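PDB 6IAQ: dihydrodipicolinate reductase N-terminus domain-containing protein from Mycobacterium smegmatis, which binds NADP and probably acts as a native amine dehydrogenase, catalysing the asymmetric reductive amination of ketones. Local coordinates for residues T155-N169 / G280-L293. Sequence-based numbering, arbitrary orientation.
Sequences TAHRIDTVRGKASWN and GDINEWTIEGEPNL
The indole of W285 lies flat across G164 of the antiparallel neighbour strand, with G164 CA 3.4 Å from the centroid of the six-membered ring and 13° off its normal, a CH-pi contact. G164 has no side chain, and the indole rests directly on its backbone. With CG anti to its own carbonyl carbon (chi1 -68°), W285 leans over the partner strand; its NE1 donates in the ring plane to N283 OD1 (2.9 Å), approaching from above the amide carbonyl plane, a bond that restrains the ring's rotation, while V162 CG1 meets the ring edge at CE3 (3.9 Å). I287, beside V162 and I159, continues this apolar face. The opposite face, with R163, K165, E284 and E288, carries most of the charged side chains. R163, bent at chi2 and chi3, reaches diagonally to E288, forming a salt bridge from NH1 to OE1 (2.6 Å); guanidinium and carboxylate planes stand 76° apart, with E288 OE2 over the guanidinium face. Further along, K165 folds its CE against I282 CD1 in a tight 3.5 Å contact, and a water joins K165 NZ to E284 OE1, whose direct salt bridge is long. Two classic beta bulges break the ladder near its other end: E288 O accepts from both D160 N and T161 N, and E290 O from both H157 N and R158 N. R158 grips D160 side-on through NE and NH1, both carboxylate oxygens lying near the guanidinium plane. In the mixed sheet of the C-terminal domain, strand 265-273 lies beyond 158-169, and strand 293-296 beyond 282-288. Helix 141-153 packs on the apolar face, I149 against W285 and L152 against I287, and F268 also meets the indole; at the bulged end, T308, N312, K29 and Y335 of the second subunit hydrogen-bond to the backbone of T155, A156, H157 and I159.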
loop_
_atom_site.group_PDB
_atom_site.type_symbol
_atom_site.label_atom_id
_atom_site.label_comp_id
_atom_site.label_asym_id
_atom_site.label_seq_id
_atom_site.Cartn_x
_atom_site.Cartn_y
_atom_site.Cartn_z
ATOM N N THR A 155 7.599 -2.639 -5.903
ATOM C CA THR A 155 7.982 -4.075 -6.031
ATOM C C THR A 155 8.492 -4.370 -7.445
ATOM O O THR A 155 8.817 -5.559 -7.724
ATOM C CB THR A 155 6.830 -4.990 -5.631
ATOM O OG1 THR A 155 5.844 -5.006 -6.658
ATOM C CG2 THR A 155 6.249 -4.588 -4.303
ATOM N N ALA A 156 8.561 -3.356 -8.321
ATOM C CA ALA A 156 8.984 -3.545 -9.728
ATOM C C ALA A 156 10.486 -3.270 -9.848
ATOM O O ALA A 156 10.993 -2.399 -9.112
ATOM C CB ALA A 156 8.193 -2.660 -10.643
ATOM N N HIS A 157 11.174 -4.021 -10.710
ATOM C CA HIS A 157 12.577 -3.740 -11.118
ATOM C C HIS A 157 12.583 -2.728 -12.262
ATOM O O HIS A 157 13.360 -1.790 -12.223
ATOM C CB HIS A 157 13.291 -5.024 -11.568
ATOM C CG HIS A 157 14.750 -4.801 -11.791
ATOM N ND1 HIS A 157 15.364 -5.083 -12.991
ATOM C CD2 HIS A 157 15.705 -4.326 -10.971
ATOM C CE1 HIS A 157 16.637 -4.775 -12.902
ATOM N NE2 HIS A 157 16.872 -4.335 -11.667
ATOM N N ARG A 158 11.760 -2.960 -13.262
ATOM C CA ARG A 158 11.605 -2.059 -14.424
ATOM C C ARG A 158 10.118 -1.895 -14.706
ATOM O O ARG A 158 9.406 -2.908 -14.768
ATOM C CB ARG A 158 12.346 -2.604 -15.646
ATOM C CG ARG A 158 12.496 -1.569 -16.753
ATOM C CD ARG A 158 12.866 -2.162 -18.106
ATOM N NE ARG A 158 11.711 -2.771 -18.758
ATOM C CZ ARG A 158 11.545 -4.071 -19.004
ATOM N NH1 ARG A 158 10.439 -4.489 -19.601
ATOM N NH2 ARG A 158 12.466 -4.956 -18.658
ATOM N N ILE A 159 9.683 -0.654 -14.894
ATOM C CA ILE A 159 8.268 -0.356 -15.241
ATOM C C ILE A 159 8.216 0.138 -16.681
ATOM O O ILE A 159 8.891 1.152 -16.968
ATOM C CB ILE A 159 7.680 0.666 -14.250
ATOM C CG1 ILE A 159 7.634 0.081 -12.833
ATOM C CG2 ILE A 159 6.311 1.138 -14.743
ATOM C CD1 ILE A 159 7.186 1.074 -11.758
ATOM N N ASP A 160 7.410 -0.508 -17.521
ATOM C CA ASP A 160 7.069 0.007 -18.866
ATOM C C ASP A 160 5.764 0.799 -18.777
ATOM O O ASP A 160 5.750 1.941 -19.222
ATOM C CB ASP A 160 6.955 -1.127 -19.882
ATOM C CG ASP A 160 8.256 -1.900 -20.023
ATOM O OD1 ASP A 160 9.312 -1.273 -19.907
ATOM O OD2 ASP A 160 8.189 -3.138 -20.187
ATOM N N THR A 161 4.712 0.193 -18.225
ATOM C CA THR A 161 3.355 0.779 -18.187
ATOM C C THR A 161 2.698 0.507 -16.835
ATOM O O THR A 161 2.687 -0.662 -16.389
ATOM C CB THR A 161 2.480 0.216 -19.303
ATOM O OG1 THR A 161 3.252 0.290 -20.495
ATOM C CG2 THR A 161 1.212 1.013 -19.505
ATOM N N VAL A 162 2.098 1.544 -16.258
ATOM C CA VAL A 162 1.140 1.436 -15.123
ATOM C C VAL A 162 -0.251 1.749 -15.677
ATOM O O VAL A 162 -0.442 2.872 -16.213
ATOM C CB VAL A 162 1.516 2.374 -13.966
ATOM C CG1 VAL A 162 0.547 2.212 -12.799
ATOM C CG2 VAL A 162 2.952 2.155 -13.515
ATOM N N ARG A 163 -1.183 0.789 -15.564
ATOM C CA ARG A 163 -2.540 0.905 -16.126
ATOM C C ARG A 163 -3.563 0.685 -15.008
ATOM O O ARG A 163 -3.494 -0.353 -14.324
ATOM C CB ARG A 163 -2.754 -0.101 -17.266
ATOM C CG ARG A 163 -1.912 0.158 -18.501
ATOM C CD ARG A 163 -2.698 -0.104 -19.772
ATOM N NE ARG A 163 -2.620 -1.503 -20.126
ATOM C CZ ARG A 163 -1.857 -2.000 -21.103
ATOM N NH1 ARG A 163 -1.864 -3.302 -21.335
ATOM N NH2 ARG A 163 -1.098 -1.207 -21.848
ATOM N N GLY A 164 -4.492 1.627 -14.864
ATOM C CA GLY A 164 -5.599 1.532 -13.907
ATOM C C GLY A 164 -6.934 1.564 -14.605
ATOM O O GLY A 164 -7.083 2.259 -15.641
ATOM N N LYS A 165 -7.888 0.847 -14.030
ATOM C CA LYS A 165 -9.279 0.782 -14.498
ATOM C C LYS A 165 -10.155 0.866 -13.258
ATOM O O LYS A 165 -9.930 0.075 -12.321
ATOM C CB LYS A 165 -9.550 -0.491 -15.310
ATOM C CG LYS A 165 -10.890 -0.478 -16.023
ATOM C CD LYS A 165 -11.150 -1.636 -16.978
ATOM C CE LYS A 165 -11.303 -2.964 -16.272
ATOM N NZ LYS A 165 -12.286 -3.853 -16.946
ATOM N N ALA A 166 -11.087 1.825 -13.244
ATOM C CA ALA A 166 -11.940 2.104 -12.078
ATOM C C ALA A 166 -13.363 2.382 -12.534
ATOM O O ALA A 166 -13.583 2.991 -13.613
ATOM C CB ALA A 166 -11.348 3.244 -11.279
ATOM N N SER A 167 -14.300 1.947 -11.704
ATOM C CA SER A 167 -15.745 2.175 -11.876
ATOM C C SER A 167 -16.313 2.614 -10.523
ATOM O O SER A 167 -16.061 1.941 -9.535
ATOM C CB SER A 167 -16.424 0.924 -12.407
ATOM O OG SER A 167 -17.810 1.146 -12.625
ATOM N N TRP A 168 -17.083 3.698 -10.511
ATOM C CA TRP A 168 -17.913 4.064 -9.342
ATOM C C TRP A 168 -19.320 4.459 -9.796
ATOM O O TRP A 168 -19.517 4.777 -10.972
ATOM C CB TRP A 168 -17.227 5.117 -8.470
ATOM C CG TRP A 168 -16.728 6.318 -9.197
ATOM C CD1 TRP A 168 -15.457 6.526 -9.628
ATOM C CD2 TRP A 168 -17.478 7.505 -9.539
ATOM N NE1 TRP A 168 -15.351 7.767 -10.218
ATOM C CE2 TRP A 168 -16.583 8.377 -10.188
ATOM C CE3 TRP A 168 -18.802 7.919 -9.343
ATOM C CZ2 TRP A 168 -16.964 9.642 -10.618
ATOM C CZ3 TRP A 168 -19.188 9.157 -9.791
ATOM C CH2 TRP A 168 -18.274 10.002 -10.409
ATOM N N ASN A 169 -20.248 4.359 -8.855
ATOM C CA ASN A 169 -21.705 4.533 -9.024
ATOM C C ASN A 169 -22.107 5.952 -8.582
ATOM O O ASN A 169 -22.037 6.242 -7.393
ATOM C CB ASN A 169 -22.451 3.479 -8.228
ATOM C CG ASN A 169 -23.934 3.475 -8.469
ATOM O OD1 ASN A 169 -24.435 4.218 -9.309
ATOM N ND2 ASN A 169 -24.643 2.630 -7.752
ATOM N N GLY A 280 -21.069 -3.557 -10.089
ATOM C CA GLY A 280 -20.255 -3.295 -8.895
ATOM C C GLY A 280 -19.044 -2.452 -9.241
ATOM O O GLY A 280 -18.584 -2.494 -10.427
ATOM N N ASP A 281 -18.546 -1.719 -8.254
ATOM C CA ASP A 281 -17.309 -0.910 -8.390
ATOM C C ASP A 281 -16.128 -1.829 -8.672
ATOM O O ASP A 281 -16.117 -3.005 -8.167
ATOM C CB ASP A 281 -17.032 -0.094 -7.119
ATOM C CG ASP A 281 -18.078 0.972 -6.827
ATOM O OD1 ASP A 281 -19.022 1.128 -7.666
ATOM O OD2 ASP A 281 -17.978 1.604 -5.747
ATOM N N ILE A 282 -15.136 -1.288 -9.364
ATOM C CA ILE A 282 -13.856 -1.996 -9.600
ATOM C C ILE A 282 -12.677 -1.064 -9.370
ATOM O O ILE A 282 -12.771 0.159 -9.590
ATOM C CB ILE A 282 -13.791 -2.679 -10.973
ATOM C CG1 ILE A 282 -13.693 -1.702 -12.132
ATOM C CG2 ILE A 282 -14.951 -3.672 -11.159
ATOM C CD1 ILE A 282 -12.938 -2.287 -13.290
ATOM N N ASN A 283 -11.584 -1.678 -8.949
ATOM C CA ASN A 283 -10.247 -1.061 -8.890
ATOM C C ASN A 283 -9.235 -2.112 -9.367
ATOM O O ASN A 283 -8.910 -3.010 -8.586
ATOM C CB ASN A 283 -9.899 -0.599 -7.481
ATOM C CG ASN A 283 -8.674 0.292 -7.488
ATOM O OD1 ASN A 283 -8.624 1.229 -8.292
ATOM N ND2 ASN A 283 -7.740 0.041 -6.590
ATOM N N GLU A 284 -8.799 -2.022 -10.617
ATOM C CA GLU A 284 -7.928 -3.048 -11.247
ATOM C C GLU A 284 -6.724 -2.351 -11.858
ATOM O O GLU A 284 -6.915 -1.467 -12.714
ATOM C CB GLU A 284 -8.657 -3.845 -12.317
ATOM C CG GLU A 284 -9.822 -4.644 -11.806
ATOM C CD GLU A 284 -10.610 -5.389 -12.880
ATOM O OE1 GLU A 284 -10.381 -5.186 -14.105
ATOM O OE2 GLU A 284 -11.515 -6.114 -12.500
ATOM N N TRP A 285 -5.540 -2.687 -11.364
ATOM C CA TRP A 285 -4.274 -2.068 -11.817
ATOM C C TRP A 285 -3.307 -3.155 -12.294
ATOM O O TRP A 285 -3.193 -4.214 -11.656
ATOM C CB TRP A 285 -3.643 -1.227 -10.721
ATOM C CG TRP A 285 -4.457 -0.015 -10.419
ATOM C CD1 TRP A 285 -5.640 0.018 -9.746
ATOM C CD2 TRP A 285 -4.167 1.333 -10.809
ATOM N NE1 TRP A 285 -6.062 1.317 -9.633
ATOM C CE2 TRP A 285 -5.214 2.139 -10.315
ATOM C CE3 TRP A 285 -3.130 1.948 -11.512
ATOM C CZ2 TRP A 285 -5.255 3.526 -10.511
ATOM C CZ3 TRP A 285 -3.178 3.307 -11.721
ATOM C CH2 TRP A 285 -4.226 4.086 -11.218
ATOM N N THR A 286 -2.665 -2.876 -13.412
ATOM C CA THR A 286 -1.618 -3.735 -14.012
ATOM C C THR A 286 -0.358 -2.895 -14.134
ATOM O O THR A 286 -0.452 -1.735 -14.545
ATOM C CB THR A 286 -2.065 -4.255 -15.375
ATOM O OG1 THR A 286 -3.268 -4.999 -15.185
ATOM C CG2 THR A 286 -0.999 -5.084 -16.052
ATOM N N ILE A 287 0.771 -3.487 -13.770
ATOM C CA ILE A 287 2.113 -2.956 -14.137
ATOM C C ILE A 287 2.742 -3.923 -15.137
ATOM O O ILE A 287 2.879 -5.110 -14.805
ATOM C CB ILE A 287 2.969 -2.746 -12.893
ATOM C CG1 ILE A 287 2.272 -1.790 -11.922
ATOM C CG2 ILE A 287 4.350 -2.246 -13.275
ATOM C CD1 ILE A 287 3.025 -1.594 -10.623
ATOM N N GLU A 288 3.025 -3.436 -16.340
ATOM C CA GLU A 288 3.806 -4.176 -17.366
ATOM C C GLU A 288 5.266 -3.768 -17.210
ATOM O O GLU A 288 5.568 -2.556 -17.207
ATOM C CB GLU A 288 3.274 -3.899 -18.772
ATOM C CG GLU A 288 1.849 -4.395 -18.951
ATOM C CD GLU A 288 1.177 -3.923 -20.229
ATOM O OE1 GLU A 288 0.317 -4.644 -20.737
ATOM O OE2 GLU A 288 1.500 -2.827 -20.698
ATOM N N GLY A 289 6.130 -4.755 -17.019
ATOM C CA GLY A 289 7.575 -4.517 -16.885
ATOM C C GLY A 289 8.242 -5.769 -16.387
ATOM O O GLY A 289 7.773 -6.854 -16.742
ATOM N N GLU A 290 9.253 -5.609 -15.554
ATOM C CA GLU A 290 9.931 -6.717 -14.856
ATOM C C GLU A 290 9.665 -6.528 -13.368
ATOM O O GLU A 290 10.184 -5.595 -12.761
ATOM C CB GLU A 290 11.425 -6.694 -15.205
ATOM C CG GLU A 290 12.218 -7.837 -14.578
ATOM C CD GLU A 290 13.725 -7.827 -14.801
ATOM O OE1 GLU A 290 14.196 -7.137 -15.751
ATOM O OE2 GLU A 290 14.436 -8.499 -14.002
ATOM N N PRO A 291 8.792 -7.344 -12.732
ATOM C CA PRO A 291 7.954 -8.322 -13.414
ATOM C C PRO A 291 6.630 -7.665 -13.816
ATOM O O PRO A 291 6.455 -6.494 -13.533
ATOM C CB PRO A 291 7.704 -9.340 -12.293
ATOM C CG PRO A 291 7.551 -8.477 -11.078
ATOM C CD PRO A 291 8.534 -7.330 -11.278
ATOM N N ASN A 292 5.710 -8.425 -14.395
ATOM C CA ASN A 292 4.295 -7.989 -14.567
ATOM C C ASN A 292 3.574 -8.151 -13.225
ATOM O O ASN A 292 3.735 -9.219 -12.576
ATOM C CB ASN A 292 3.551 -8.744 -15.663
ATOM C CG ASN A 292 4.155 -8.499 -17.038
ATOM O OD1 ASN A 292 4.663 -7.411 -17.325
ATOM N ND2 ASN A 292 4.146 -9.524 -17.881
ATOM N N LEU A 293 2.809 -7.131 -12.824
ATOM C CA LEU A 293 2.114 -7.114 -11.515
ATOM C C LEU A 293 0.645 -6.807 -11.733
ATOM O O LEU A 293 0.299 -6.144 -12.742
ATOM C CB LEU A 293 2.752 -6.068 -10.612
ATOM C CG LEU A 293 4.180 -6.366 -10.201
ATOM C CD1 LEU A 293 4.923 -5.078 -9.910
ATOM C CD2 LEU A 293 4.219 -7.317 -9.012
HETATM O O HOH W 1 -12.548 -5.774 -15.347
HETATM O O HOH W 2 -18.651 -1.798 -13.115
HETATM O O HOH W 3 -19.414 3.957 -6.118
#